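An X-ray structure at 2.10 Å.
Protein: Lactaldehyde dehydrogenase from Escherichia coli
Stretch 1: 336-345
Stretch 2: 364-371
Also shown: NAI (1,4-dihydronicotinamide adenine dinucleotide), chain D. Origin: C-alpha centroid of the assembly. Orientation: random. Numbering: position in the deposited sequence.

Stretch 1 336-345: RVEQKVARAV
Stretch 2, residues 364-371: YYPPTLLL

Residues 336-345 form an uninterrupted segment of a longer α-helix, with phi/psi near -60/-45 and i to i+4 hydrogen bonds such as Val 341 N to Val 337 O (2.9 Å) and Val 345 N to Val 341 O (3.0 Å). Residues 364-371 run extended beside it, a loop leading into a strand at 368-371. Both stretches advance in the same general direction, Tyr 365 lying beside Val 337 (CA to CA 8.1 Å) and Leu 370 meeting Ala 344 further along. No hydrogen bond crosses between them; the contact is apolar and buries 284 Å² in total.

Tyr 364 (phi/psi -101/138, chi1 m) stays out of reach. Tyr 365 (-132/124) points its CA-to-CB bond toward the helix and, with chi1 t (-162°) and chi2 79°, provides the largest covered area. Val 337, chi1 t, sets CG1 over one face of the ring, 3.8 Å from the Tyr 365 ring centroid and 13° off the normal, a CH-pi contact. One turn later, Val 341 (chi1 t) approaches obliquely, its CG2 3.3 Å from Tyr 365 OH and 3.9 Å from Tyr 365 CZ. Glu 338 adds its aliphatic CG, 4.3 Å from Tyr 365 CE1.

Pro 366 (-64/145, C-gamma endo) and Pro 367 (-54/123, C-gamma exo) do not touch the helix. Thr 368 (-117/130, chi1 m) directs its CA-to-CB bond toward the helix, and its CG2 lies 4.5 Å from Val 341 CG1; within the stretch, Thr 368 OG1 donates a hydrogen bond to Pro 366 O (2.8 Å). Along the strand, Leu 369 (-113/118; chi1 t, chi2 p) is out of reach, whereas Leu 370 (-110/126; m, t) points toward the helix, placing CD1 4.0 Å from Ala 344 CB. Leu 371 (-110/178; m, t) again makes no contact, completing the strand's alternation.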

# COMPACT_ATOMS: atom_id res chain seq x y z
N ARG A 336 -3.97 -10.65 -45.44
CA ARG A 336 -2.76 -10.11 -44.84
C ARG A 336 -1.77 -11.21 -44.40
O ARG A 336 -0.56 -11.04 -44.48
CB ARG A 336 -3.10 -9.20 -43.65
CG ARG A 336 -3.72 -7.87 -44.08
CD ARG A 336 -3.66 -6.83 -42.96
NE ARG A 336 -4.49 -7.20 -41.82
CZ ARG A 336 -5.82 -7.17 -41.81
NH1 ARG A 336 -6.49 -6.78 -42.89
NH2 ARG A 336 -6.48 -7.56 -40.73
N VAL A 337 -2.31 -12.34 -43.93
CA VAL A 337 -1.45 -13.45 -43.54
C VAL A 337 -0.68 -14.01 -44.75
O VAL A 337 0.54 -14.20 -44.69
CB VAL A 337 -2.25 -14.59 -42.90
CG1 VAL A 337 -1.30 -15.69 -42.41
CG2 VAL A 337 -3.08 -14.06 -41.74
N GLU A 338 -1.40 -14.25 -45.83
CA GLU A 338 -0.80 -14.75 -47.06
C GLU A 338 0.36 -13.85 -47.52
O GLU A 338 1.49 -14.31 -47.73
CB GLU A 338 -1.83 -14.79 -48.19
CG GLU A 338 -3.11 -15.53 -47.89
CD GLU A 338 -4.06 -15.51 -49.08
OE1 GLU A 338 -3.68 -16.01 -50.16
OE2 GLU A 338 -5.19 -14.99 -48.94
N GLN A 339 0.05 -12.57 -47.67
CA GLN A 339 1.02 -11.58 -48.10
C GLN A 339 2.27 -11.53 -47.22
O GLN A 339 3.39 -11.42 -47.72
CB GLN A 339 0.36 -10.20 -48.14
CG GLN A 339 -0.88 -10.14 -49.02
CD GLN A 339 -1.46 -8.74 -49.11
OE1 GLN A 339 -1.83 -8.14 -48.09
NE2 GLN A 339 -1.56 -8.22 -50.32
N LYS A 340 2.08 -11.61 -45.91
CA LYS A 340 3.21 -11.59 -45.00
C LYS A 340 4.07 -12.86 -45.09
O LYS A 340 5.29 -12.79 -45.05
CB LYS A 340 2.73 -11.36 -43.57
CG LYS A 340 2.18 -9.95 -43.37
CD LYS A 340 1.81 -9.67 -41.93
CE LYS A 340 1.30 -8.24 -41.78
NZ LYS A 340 0.91 -7.94 -40.38
N VAL A 341 3.42 -14.01 -45.22
CA VAL A 341 4.16 -15.26 -45.37
C VAL A 341 4.94 -15.25 -46.69
O VAL A 341 6.12 -15.60 -46.73
CB VAL A 341 3.22 -16.49 -45.34
CG1 VAL A 341 4.02 -17.75 -45.62
CG2 VAL A 341 2.55 -16.60 -43.98
N ALA A 342 4.27 -14.84 -47.76
CA ALA A 342 4.91 -14.75 -49.07
C ALA A 342 6.13 -13.81 -49.03
O ALA A 342 7.23 -14.18 -49.46
CB ALA A 342 3.90 -14.26 -50.10
N ARG A 343 5.93 -12.60 -48.50
CA ARG A 343 7.04 -11.67 -48.37
C ARG A 343 8.21 -12.32 -47.62
O ARG A 343 9.35 -12.27 -48.06
CB ARG A 343 6.60 -10.42 -47.60
CG ARG A 343 6.10 -9.28 -48.47
CD ARG A 343 5.93 -8.03 -47.63
NE ARG A 343 5.57 -6.86 -48.42
CZ ARG A 343 5.41 -5.64 -47.92
NH1 ARG A 343 5.58 -5.43 -46.62
NH2 ARG A 343 5.08 -4.62 -48.71
N ALA A 344 7.89 -12.92 -46.48
CA ALA A 344 8.90 -13.60 -45.68
C ALA A 344 9.72 -14.59 -46.54
O ALA A 344 10.95 -14.58 -46.51
CB ALA A 344 8.24 -14.34 -44.52
N VAL A 345 9.01 -15.42 -47.30
CA VAL A 345 9.67 -16.39 -48.16
C VAL A 345 10.62 -15.70 -49.18
O VAL A 345 11.78 -16.07 -49.30
CB VAL A 345 8.64 -17.24 -48.94
CG1 VAL A 345 9.35 -18.25 -49.82
CG2 VAL A 345 7.72 -17.95 -47.96
N TYR A 364 -9.68 -20.00 -43.83
CA TYR A 364 -8.70 -20.86 -43.19
C TYR A 364 -7.26 -20.74 -43.68
O TYR A 364 -7.00 -20.61 -44.88
CB TYR A 364 -9.12 -22.33 -43.31
CG TYR A 364 -10.48 -22.63 -42.72
CD1 TYR A 364 -11.64 -22.43 -43.46
CD2 TYR A 364 -10.59 -23.09 -41.41
CE1 TYR A 364 -12.89 -22.68 -42.91
CE2 TYR A 364 -11.83 -23.34 -40.85
CZ TYR A 364 -12.98 -23.14 -41.60
OH TYR A 364 -14.20 -23.40 -41.04
N TYR A 365 -6.33 -20.76 -42.73
CA TYR A 365 -4.91 -20.72 -43.03
C TYR A 365 -4.19 -21.81 -42.22
O TYR A 365 -4.29 -21.85 -40.99
CB TYR A 365 -4.30 -19.36 -42.72
CG TYR A 365 -2.97 -19.16 -43.41
CD1 TYR A 365 -2.91 -18.83 -44.76
CD2 TYR A 365 -1.77 -19.39 -42.73
CE1 TYR A 365 -1.68 -18.73 -45.42
CE2 TYR A 365 -0.54 -19.30 -43.38
CZ TYR A 365 -0.51 -18.97 -44.73
OH TYR A 365 0.69 -18.91 -45.40
N PRO A 366 -3.45 -22.69 -42.89
CA PRO A 366 -2.73 -23.78 -42.22
C PRO A 366 -1.61 -23.36 -41.25
O PRO A 366 -0.91 -22.37 -41.47
CB PRO A 366 -2.20 -24.60 -43.39
CG PRO A 366 -1.87 -23.54 -44.39
CD PRO A 366 -3.10 -22.65 -44.32
N PRO A 367 -1.44 -24.13 -40.16
CA PRO A 367 -0.38 -23.82 -39.20
C PRO A 367 0.92 -23.73 -40.02
O PRO A 367 1.29 -24.68 -40.72
CB PRO A 367 -0.41 -25.02 -38.27
CG PRO A 367 -1.86 -25.36 -38.23
CD PRO A 367 -2.25 -25.27 -39.69
N THR A 368 1.59 -22.59 -39.95
CA THR A 368 2.80 -22.40 -40.71
C THR A 368 4.07 -22.19 -39.88
O THR A 368 4.10 -21.38 -38.96
CB THR A 368 2.63 -21.20 -41.67
OG1 THR A 368 1.51 -21.46 -42.54
CG2 THR A 368 3.88 -20.98 -42.49
N LEU A 369 5.10 -22.95 -40.22
CA LEU A 369 6.38 -22.85 -39.54
C LEU A 369 7.49 -22.31 -40.47
O LEU A 369 7.80 -22.91 -41.49
CB LEU A 369 6.80 -24.23 -39.01
CG LEU A 369 8.16 -24.29 -38.33
CD1 LEU A 369 8.20 -23.33 -37.15
CD2 LEU A 369 8.43 -25.72 -37.86
N LEU A 370 8.05 -21.17 -40.10
CA LEU A 370 9.10 -20.56 -40.89
C LEU A 370 10.49 -20.60 -40.23
O LEU A 370 10.65 -20.17 -39.08
CB LEU A 370 8.73 -19.11 -41.23
CG LEU A 370 7.39 -18.92 -41.95
CD1 LEU A 370 7.14 -17.44 -42.19
CD2 LEU A 370 7.40 -19.68 -43.26
N LEU A 371 11.47 -21.13 -40.95
CA LEU A 371 12.83 -21.22 -40.44
C LEU A 371 13.81 -20.27 -41.15
O LEU A 371 13.44 -19.57 -42.09
CB LEU A 371 13.33 -22.66 -40.52
CG LEU A 371 12.43 -23.74 -39.88
CD1 LEU A 371 13.19 -25.07 -39.84
CD2 LEU A 371 12.02 -23.33 -38.47
PA NAI D . -9.49 -2.93 -34.46
O1A NAI D . -8.76 -1.78 -33.89
O2A NAI D . -9.55 -2.89 -35.99
O5B NAI D . -10.96 -2.97 -33.84
C5B NAI D . -11.23 -2.99 -32.45
C4B NAI D . -12.34 -2.00 -32.07
O4B NAI D . -11.96 -0.65 -32.35
C3B NAI D . -13.67 -2.22 -32.81
O3B NAI D . -14.76 -2.10 -31.90
C2B NAI D . -13.63 -1.16 -33.89
O2B NAI D . -14.87 -0.79 -34.43
C1B NAI D . -12.93 -0.02 -33.19
N9A NAI D . -12.27 0.94 -34.12
C8A NAI D . -11.57 0.73 -35.30
N7A NAI D . -11.16 1.94 -35.79
C5A NAI D . -11.58 2.91 -34.95
C6A NAI D . -11.44 4.31 -34.96
N6A NAI D . -10.79 4.93 -35.95
N1A NAI D . -12.00 5.06 -33.91
C2A NAI D . -12.69 4.43 -32.87
N3A NAI D . -12.82 3.03 -32.87
C4A NAI D . -12.27 2.29 -33.89
O3 NAI D . -8.71 -4.23 -33.93
PN NAI D . -9.18 -5.76 -34.04
O1N NAI D . -10.56 -5.93 -33.53
O2N NAI D . -8.11 -6.59 -33.38
O5D NAI D . -9.08 -5.99 -35.64
C5D NAI D . -10.17 -6.05 -36.52
C4D NAI D . -9.60 -6.22 -37.91
O4D NAI D . -10.64 -6.02 -38.87
C3D NAI D . -8.42 -5.40 -38.48
O3D NAI D . -7.26 -6.21 -38.53
C2D NAI D . -8.86 -4.93 -39.84
O2D NAI D . -7.84 -5.01 -40.81
C1D NAI D . -10.05 -5.81 -40.13
N1N NAI D . -10.96 -5.16 -41.12
C2N NAI D . -11.93 -4.28 -40.63
C3N NAI D . -12.82 -3.64 -41.53
C7N NAI D . -13.88 -2.68 -41.01
O7N NAI D . -14.74 -2.08 -41.92
N7N NAI D . -14.03 -2.38 -39.72
C4N NAI D . -12.72 -3.93 -42.93
C5N NAI D . -11.73 -4.83 -43.41
C6N NAI D . -10.85 -5.45 -42.48